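Local coordinates for protein 3-ketosteroid-delta4-5alpha-dehydrogenase (Rhodococcus jostii, PDB 4AT2) that binds flavin-adenine dinucleotide and probably uses it to oxidise 3-ketosteroids, introducing the delta-4 double bond during bacterial steroid catabolism, at residues R332-P335 and E336-S340; G400-Q403 and S404-V408. All coordinates share one frame; numbering follows the deposited sequence.

Contact 1: R332-P335 and E336-S340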
loop_
_atom_site.group_PDB
_atom_site.type_symbol
_atom_site.label_atom_id
_atom_site.label_comp_id
_atom_site.label_asym_id
_atom_site.label_seq_id
_atom_site.Cartn_x
_atom_site.Cartn_y
_atom_site.Cartn_z
ATOM N N ARG A 332 -19.248 -14.963 5.801
ATOM C CA ARG A 332 -18.863 -14.936 4.383
ATOM C C ARG A 332 -18.339 -13.557 3.981
ATOM O O ARG A 332 -18.767 -12.536 4.538
ATOM C CB ARG A 332 -20.036 -15.347 3.489
ATOM C CG ARG A 332 -20.355 -16.823 3.572
ATOM C CD ARG A 332 -21.446 -17.206 2.582
ATOM N NE ARG A 332 -21.015 -17.127 1.174
ATOM C CZ ARG A 332 -21.668 -16.469 0.212
ATOM N NH1 ARG A 332 -22.753 -15.750 0.494
ATOM N NH2 ARG A 332 -21.210 -16.489 -1.042
ATOM N N TYR A 333 -17.433 -13.520 3.005
ATOM C CA TYR A 333 -16.809 -12.238 2.606
ATOM C C TYR A 333 -16.472 -12.111 1.121
ATOM O O TYR A 333 -16.130 -11.019 0.665
ATOM C CB TYR A 333 -15.534 -11.996 3.440
ATOM C CG TYR A 333 -14.473 -13.061 3.225
ATOM C CD1 TYR A 333 -14.483 -14.237 3.989
ATOM C CD2 TYR A 333 -13.451 -12.888 2.279
ATOM C CE1 TYR A 333 -13.530 -15.225 3.805
ATOM C CE2 TYR A 333 -12.480 -13.876 2.087
ATOM C CZ TYR A 333 -12.522 -15.032 2.859
ATOM O OH TYR A 333 -11.594 -16.035 2.688
ATOM N N VAL A 334 -16.547 -13.215 0.371
ATOM C CA VAL A 334 -16.201 -13.191 -1.062
ATOM C C VAL A 334 -17.055 -14.232 -1.815
ATOM O O VAL A 334 -17.273 -15.318 -1.297
ATOM C CB VAL A 334 -14.682 -13.441 -1.270
ATOM C CG1 VAL A 334 -14.257 -14.841 -0.793
ATOM C CG2 VAL A 334 -14.256 -13.186 -2.716
ATOM N N PRO A 335 -17.557 -13.901 -3.027
ATOM C CA PRO A 335 -18.246 -14.972 -3.757
ATOM C C PRO A 335 -17.243 -16.066 -4.139
ATOM O O PRO A 335 -16.135 -15.769 -4.610
ATOM C CB PRO A 335 -18.787 -14.258 -5.003
ATOM C CG PRO A 335 -17.825 -13.100 -5.192
ATOM C CD PRO A 335 -17.560 -12.635 -3.788
ATOM N N GLU A 336 -17.632 -17.321 -3.917
ATOM C CA GLU A 336 -16.684 -18.434 -4.023
ATOM C C GLU A 336 -16.377 -18.830 -5.465
ATOM O O GLU A 336 -15.543 -19.716 -5.696
ATOM C CB GLU A 336 -17.147 -19.637 -3.172
ATOM C CG GLU A 336 -17.154 -19.379 -1.658
ATOM C CD GLU A 336 -18.393 -18.638 -1.153
ATOM O OE1 GLU A 336 -19.345 -18.414 -1.944
ATOM O OE2 GLU A 336 -18.429 -18.270 0.046
ATOM N N ASP A 337 -17.032 -18.163 -6.424
ATOM C CA ASP A 337 -16.789 -18.417 -7.844
ATOM C C ASP A 337 -15.948 -17.340 -8.521
ATOM O O ASP A 337 -15.726 -17.401 -9.726
ATOM C CB ASP A 337 -18.105 -18.658 -8.602
ATOM C CG ASP A 337 -19.055 -17.468 -8.549
ATOM O OD1 ASP A 337 -18.834 -16.537 -7.736
ATOM O OD2 ASP A 337 -20.022 -17.470 -9.340
ATOM N N THR A 338 -15.443 -16.380 -7.753
ATOM C CA THR A 338 -14.517 -15.426 -8.352
ATOM C C THR A 338 -13.143 -16.060 -8.548
ATOM O O THR A 338 -12.900 -17.195 -8.126
ATOM C CB THR A 338 -14.433 -14.074 -7.592
ATOM O OG1 THR A 338 -13.697 -13.138 -8.401
ATOM C CG2 THR A 338 -13.725 -14.229 -6.252
ATOM N N TYR A 339 -12.267 -15.329 -9.232
ATOM C CA TYR A 339 -10.879 -15.725 -9.426
ATOM C C TYR A 339 -10.220 -16.038 -8.079
ATOM O O TYR A 339 -10.325 -15.263 -7.128
ATOM C CB TYR A 339 -10.165 -14.564 -10.131
ATOM C CG TYR A 339 -8.655 -14.641 -10.240
ATOM C CD1 TYR A 339 -8.025 -15.782 -10.718
ATOM C CD2 TYR A 339 -7.867 -13.538 -9.898
ATOM C CE1 TYR A 339 -6.639 -15.840 -10.829
ATOM C CE2 TYR A 339 -6.486 -13.577 -10.018
ATOM C CZ TYR A 339 -5.886 -14.737 -10.483
ATOM O OH TYR A 339 -4.512 -14.785 -10.606
ATOM N N SER A 340 -9.539 -17.173 -7.997
ATOM C CA SER A 340 -8.959 -17.559 -6.710
ATOM C C SER A 340 -7.840 -16.610 -6.236
ATOM O O SER A 340 -7.571 -16.527 -5.043
ATOM C CB SER A 340 -8.578 -19.042 -6.692
ATOM O OG SER A 340 -9.763 -19.838 -6.583
#

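Contact 2: G400-Q403 and S404-V408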
loop_
_atom_site.group_PDB
_atom_site.type_symbol
_atom_site.label_atom_id
_atom_site.label_comp_id
_atom_site.label_asym_id
_atom_site.label_seq_id
_atom_site.Cartn_x
_atom_site.Cartn_y
_atom_site.Cartn_z
ATOM N N GLY A 400 -23.429 -19.597 17.579
ATOM C CA GLY A 400 -24.265 -18.864 16.643
ATOM C C GLY A 400 -23.537 -18.201 15.479
ATOM O O GLY A 400 -24.158 -17.901 14.466
ATOM N N ALA A 401 -22.232 -17.947 15.614
ATOM C CA ALA A 401 -21.487 -17.208 14.570
ATOM C C ALA A 401 -21.514 -17.909 13.216
ATOM O O ALA A 401 -21.794 -17.277 12.180
ATOM C CB ALA A 401 -20.045 -16.942 15.002
ATOM N N LEU A 402 -21.260 -19.214 13.220
ATOM C CA LEU A 402 -21.306 -19.983 11.978
ATOM C C LEU A 402 -22.728 -20.462 11.681
ATOM O O LEU A 402 -23.163 -20.449 10.515
ATOM C CB LEU A 402 -20.332 -21.175 12.018
ATOM C CG LEU A 402 -20.309 -22.070 10.765
ATOM C CD1 LEU A 402 -19.762 -21.338 9.540
ATOM C CD2 LEU A 402 -19.491 -23.323 11.071
ATOM N N GLN A 403 -23.454 -20.868 12.718
ATOM C CA GLN A 403 -24.823 -21.349 12.520
ATOM C C GLN A 403 -25.670 -20.314 11.798
ATOM O O GLN A 403 -26.427 -20.644 10.887
ATOM C CB GLN A 403 -25.485 -21.702 13.848
ATOM C CG GLN A 403 -24.872 -22.899 14.563
ATOM C CD GLN A 403 -25.653 -23.233 15.814
ATOM O OE1 GLN A 403 -26.799 -23.698 15.743
ATOM N NE2 GLN A 403 -25.047 -22.989 16.964
ATOM N N SER A 404 -25.556 -19.060 12.222
ATOM C CA SER A 404 -26.361 -18.003 11.617
ATOM C C SER A 404 -25.947 -17.738 10.174
ATOM O O SER A 404 -26.809 -17.561 9.321
ATOM C CB SER A 404 -26.319 -16.716 12.444
ATOM O OG SER A 404 -25.004 -16.195 12.527
ATOM N N THR A 405 -24.644 -17.723 9.906
ATOM C CA THR A 405 -24.147 -17.571 8.533
ATOM C C THR A 405 -24.761 -18.623 7.615
ATOM O O THR A 405 -25.235 -18.309 6.524
ATOM C CB THR A 405 -22.610 -17.666 8.515
ATOM O OG1 THR A 405 -22.097 -16.473 9.108
ATOM C CG2 THR A 405 -22.041 -17.826 7.087
ATOM N N VAL A 406 -24.763 -19.870 8.075
ATOM C CA VAL A 406 -25.262 -20.967 7.253
ATOM C C VAL A 406 -26.791 -20.911 7.134
ATOM O O VAL A 406 -27.342 -21.187 6.060
ATOM C CB VAL A 406 -24.764 -22.337 7.773
ATOM C CG1 VAL A 406 -25.426 -23.487 7.014
ATOM C CG2 VAL A 406 -23.248 -22.415 7.658
ATOM N N GLU A 407 -27.466 -20.529 8.215
ATOM C CA GLU A 407 -28.942 -20.427 8.177
ATOM C C GLU A 407 -29.386 -19.403 7.121
ATOM O O GLU A 407 -30.273 -19.690 6.305
ATOM C CB GLU A 407 -29.517 -20.053 9.546
ATOM C CG GLU A 407 -29.589 -21.215 10.522
ATOM C CD GLU A 407 -29.804 -20.772 11.959
ATOM O OE1 GLU A 407 -30.135 -19.586 12.200
ATOM O OE2 GLU A 407 -29.622 -21.622 12.867
ATOM N N VAL A 408 -28.762 -18.229 7.132
ATOM C CA VAL A 408 -29.132 -17.146 6.208
ATOM C C VAL A 408 -28.743 -17.544 4.781
ATOM O O VAL A 408 -29.541 -17.396 3.844
ATOM C CB VAL A 408 -28.498 -15.800 6.633
ATOM C CG1 VAL A 408 -28.746 -14.699 5.588
ATOM C CG2 VAL A 408 -29.041 -15.382 7.995
#

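Contact 1: R332-P335 and E336-S340
The Arg332 guanidinium meets the Glu336 carboxylate edge to edge, in a side-on grip with one nitrogen to each oxygen. Arg332 NE bonds Glu336 OE2 at 3.0 Å, and Arg332 NH2 bonds Glu336 OE1 at 2.8 Å. Both oxygens use their syn lone pairs, and the two planes lie 27° apart, close to flat. The Glu336 chain bends at its second torsion (chi2 82°), which folds the carboxylate back toward Arg332. Two bonds fix the rotation of each group, and further partners extend the network: Arg332 NH2 also pairs with Asp418, Glu336 OE1 with Lys423, and Glu336 OE2 takes the amide of Leu325. So ringed, the buried carboxylate is likely to stay ionised.

Beyond the salt bridge the chain reverses. Thr338 N bonds Pro335 O at 3.3 Å, nearly straight at the hydrogen but coming from above the carbonyl plane. Thr338 CG2 packs on Val334 CG2 at 3.7 Å, the two side chains crossing at about a right angle, and both lie against Ile343 of helix 340-350. Asp337 OD1 rests 3.6 Å from Pro335 CB, while its OD2 pairs with Lys424. The Pro335-Thr338 segment is a type I beta turn; it leads into Tyr339, the N-cap of helix 340-350 and a residue of the 4-androstene-3,17-dione pocket.

Contact 2: G400-Q403 and S404-V408
Ser404 folds its side chain back onto the turn before it, where Gly400 O takes both its backbone N and its OG. The amide bond, Ser404 N to Gly400 O, is 2.9 Å; the hydroxyl bond, Ser404 OG to Gly400 O, is shorter at 2.7 Å. With OG between the backbone N and the carbonyl carbon (chi1 62°), the hydroxyl reaches back to the same carbonyl that its own amide uses. An alanine here would keep the amide bond but is likely to cost Gly400 O its second donor, leaving the first turn less firmly held.

Gln403 takes part through its carbonyl: its O accepts from Glu407 N at 2.9 Å, and Glu407 CG lies 3.2 Å from that same oxygen. On another side of the helix Leu402 O bonds Val406 N at 3.0 Å, and Leu402 CD1 touches Val406 CG2 at 4.1 Å.

These are the opening turns of helix 401-413. Glu392 of helix 388-394 receives the amides of Gly400, Leu402 and Gln403, and Val388 of that helix packs on Leu402 and Val406. Thr405 faces strand 324-326, its OG1 bonded to Gly330 O, while Ser404 packs on Ser404 of the second subunit.

How the contacts relate
From the N terminus the chain leaves strand 324-326 and enters contact 1, a local turn that closes within residues 332-340 and delivers the chain to helix 340-350. It then passes through strand 356-360, helix 361-369, strand 383-385 and helix 388-394 before contact 2 opens at the start of helix 401-413. The two follow in series, neither nested nor crossed, with centres about 18 Å apart. They nonetheless touch: Arg332 CG packs on Thr405 CG2 at 4.0 Å. Both also meet the second subunit, so the loop between strand 324-326 and helix 340-350, at its Arg332-Tyr333 end, and helix 401-413 each border the dimer interface.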